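Aminoacyl-histidine dipeptidase (PDB 3MRU) probably hydrolyses dipeptides, including aminoacyl-histidine substrates such as carnosine, as a zinc-dependent metallopeptidase of the M20 family. Local coordinates at residues I224-N232 with V346-I355. Sequence-based numbering, arbitrary orientation.
Sequences IHTGRGNAN and VETSLNVGVI
Asn232, in the first turn of helix 231-242, reaches across to strand 346-358 and donates from ND2 to Val352 O, 3.0 Å away and nearly straight at 167°. The acceptor lies almost in the plane of the Asn232 amide, whereas ND2 stands above the carbonyl plane, 45° out of it. With CG anti to its own carbonyl carbon (chi1 -81°), the same amide runs alongside Ile355, whose CD1 comes 3.5 Å from Asn232 CG; the two side chains point in opposite senses. Asn230, the N-cap residue of this helix, also turns its side chain to the strand near Val352 O, and its amide plane is perpendicular to that of Asn351.

Apolar contact takes over at the other end of the loop. Ile224 turns both CG1 and CG2 to the same side of Ser349 CB, each 4.0 Å from it, while Ser349 OG is hydrogen-bonded to His433 NE2. Val346 CG2 meets His225 CB at 3.8 Å and, more loosely, Ile224 CG2 at 4.3 Å.

The strand has a classic beta bulge at Gly353 and Val354, against strand 361-370. Away from the two-zinc site, the loop leading into helix 231-242 thus rests on the large mixed sheet, consistent with the lid (dimerisation) part of M20 peptidases.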
# COMPACT_ATOMS: atom_id res chain seq x y z
N ILE A 224 -10.31 5.57 -0.51
CA ILE A 224 -10.44 7.03 -0.64
C ILE A 224 -11.64 7.44 -1.50
O ILE A 224 -12.33 8.43 -1.20
CB ILE A 224 -9.10 7.73 -1.06
CG1 ILE A 224 -9.14 9.22 -0.77
CG2 ILE A 224 -8.74 7.45 -2.50
CD1 ILE A 224 -9.06 9.58 0.71
N HIS A 225 -11.89 6.65 -2.56
CA HIS A 225 -12.97 6.88 -3.52
C HIS A 225 -14.36 6.93 -2.90
O HIS A 225 -15.24 7.61 -3.42
CB HIS A 225 -13.00 5.74 -4.54
CG HIS A 225 -13.06 4.38 -3.90
ND1 HIS A 225 -14.22 3.87 -3.35
CD2 HIS A 225 -12.10 3.45 -3.68
CE1 HIS A 225 -13.98 2.67 -2.84
NE2 HIS A 225 -12.70 2.39 -3.03
N THR A 226 -14.56 6.21 -1.79
CA THR A 226 -15.85 6.19 -1.11
C THR A 226 -16.22 7.57 -0.56
O THR A 226 -15.41 8.49 -0.60
CB THR A 226 -15.87 5.16 0.03
OG1 THR A 226 -14.92 4.13 -0.24
CG2 THR A 226 -17.25 4.55 0.18
N GLY A 227 -17.44 7.69 -0.04
CA GLY A 227 -17.90 8.95 0.52
C GLY A 227 -17.38 9.27 1.91
O GLY A 227 -17.74 10.32 2.46
N ARG A 228 -16.53 8.40 2.47
CA ARG A 228 -16.18 8.44 3.91
C ARG A 228 -15.73 9.81 4.39
O ARG A 228 -14.97 10.49 3.70
CB ARG A 228 -15.12 7.41 4.23
CG ARG A 228 -15.41 6.03 3.70
CD ARG A 228 -15.93 5.03 4.75
NE ARG A 228 -16.18 3.72 4.14
CZ ARG A 228 -15.23 2.82 3.84
NH1 ARG A 228 -13.95 3.05 4.13
NH2 ARG A 228 -15.57 1.68 3.26
N GLY A 229 -16.19 10.22 5.56
CA GLY A 229 -15.91 11.55 6.06
C GLY A 229 -14.54 11.61 6.70
O GLY A 229 -13.99 10.59 7.08
N ASN A 230 -13.99 12.82 6.81
CA ASN A 230 -12.67 13.01 7.40
C ASN A 230 -12.92 13.85 8.64
O ASN A 230 -13.18 15.06 8.56
CB ASN A 230 -11.73 13.65 6.37
CG ASN A 230 -10.35 13.97 6.92
OD1 ASN A 230 -9.35 13.50 6.39
ND2 ASN A 230 -10.29 14.82 7.94
N ALA A 231 -12.85 13.19 9.79
CA ALA A 231 -13.10 13.81 11.09
C ALA A 231 -12.40 15.18 11.27
O ALA A 231 -13.03 16.14 11.76
CB ALA A 231 -12.69 12.84 12.20
N ASN A 232 -11.13 15.26 10.87
CA ASN A 232 -10.31 16.46 10.98
C ASN A 232 -10.96 17.60 10.29
O ASN A 232 -11.07 18.69 10.84
CB ASN A 232 -8.95 16.25 10.34
CG ASN A 232 -7.98 15.51 11.23
OD1 ASN A 232 -7.95 15.73 12.44
ND2 ASN A 232 -7.16 14.64 10.64
N VAL A 346 -9.29 6.15 -9.14
CA VAL A 346 -8.69 7.37 -8.59
C VAL A 346 -7.24 7.58 -9.06
O VAL A 346 -6.35 6.77 -8.77
CB VAL A 346 -8.69 7.38 -7.07
CG1 VAL A 346 -8.10 8.67 -6.57
CG2 VAL A 346 -10.10 7.18 -6.52
N GLU A 347 -7.01 8.66 -9.78
CA GLU A 347 -5.66 9.00 -10.19
C GLU A 347 -4.84 9.69 -9.09
O GLU A 347 -3.69 9.32 -8.86
CB GLU A 347 -5.67 9.85 -11.45
CG GLU A 347 -4.30 10.04 -12.04
CD GLU A 347 -4.32 10.94 -13.26
OE1 GLU A 347 -4.71 12.13 -13.14
OE2 GLU A 347 -3.95 10.43 -14.34
N THR A 348 -5.42 10.69 -8.42
CA THR A 348 -4.68 11.41 -7.38
C THR A 348 -5.57 11.64 -6.15
O THR A 348 -6.77 11.82 -6.29
CB THR A 348 -4.11 12.78 -7.86
OG1 THR A 348 -3.45 12.65 -9.13
CG2 THR A 348 -3.10 13.30 -6.87
N SER A 349 -4.96 11.64 -4.97
CA SER A 349 -5.71 11.90 -3.75
C SER A 349 -4.79 12.24 -2.61
O SER A 349 -3.58 12.06 -2.71
CB SER A 349 -6.52 10.68 -3.35
OG SER A 349 -5.64 9.69 -2.85
N LEU A 350 -5.39 12.75 -1.54
CA LEU A 350 -4.67 13.01 -0.32
C LEU A 350 -5.60 12.93 0.90
O LEU A 350 -6.81 13.12 0.80
CB LEU A 350 -3.96 14.37 -0.37
CG LEU A 350 -4.61 15.65 0.11
CD1 LEU A 350 -3.53 16.61 0.51
CD2 LEU A 350 -5.42 16.21 -1.00
N ASN A 351 -5.00 12.64 2.04
CA ASN A 351 -5.75 12.44 3.24
C ASN A 351 -5.10 13.27 4.31
O ASN A 351 -3.95 13.02 4.64
CB ASN A 351 -5.72 10.95 3.60
CG ASN A 351 -6.35 10.64 4.97
OD1 ASN A 351 -6.20 9.54 5.47
ND2 ASN A 351 -7.04 11.61 5.56
N VAL A 352 -5.80 14.28 4.82
CA VAL A 352 -5.37 14.98 6.02
C VAL A 352 -5.76 14.07 7.19
O VAL A 352 -6.88 14.16 7.74
CB VAL A 352 -6.01 16.38 6.15
CG1 VAL A 352 -5.83 16.92 7.56
CG2 VAL A 352 -5.41 17.33 5.12
N GLY A 353 -4.81 13.20 7.55
CA GLY A 353 -5.04 12.10 8.47
C GLY A 353 -4.80 12.33 9.97
O GLY A 353 -5.47 11.71 10.79
N VAL A 354 -3.85 13.20 10.32
CA VAL A 354 -3.47 13.38 11.73
C VAL A 354 -3.26 14.86 12.10
O VAL A 354 -2.51 15.59 11.43
CB VAL A 354 -2.17 12.59 12.13
CG1 VAL A 354 -2.04 12.53 13.62
CG2 VAL A 354 -2.18 11.20 11.58
N ILE A 355 -3.92 15.30 13.16
CA ILE A 355 -3.63 16.62 13.69
C ILE A 355 -3.38 16.51 15.17
O ILE A 355 -4.13 15.84 15.88
CB ILE A 355 -4.75 17.63 13.36
CG1 ILE A 355 -4.90 17.75 11.85
CG2 ILE A 355 -4.45 18.99 14.02
CD1 ILE A 355 -6.16 18.46 11.38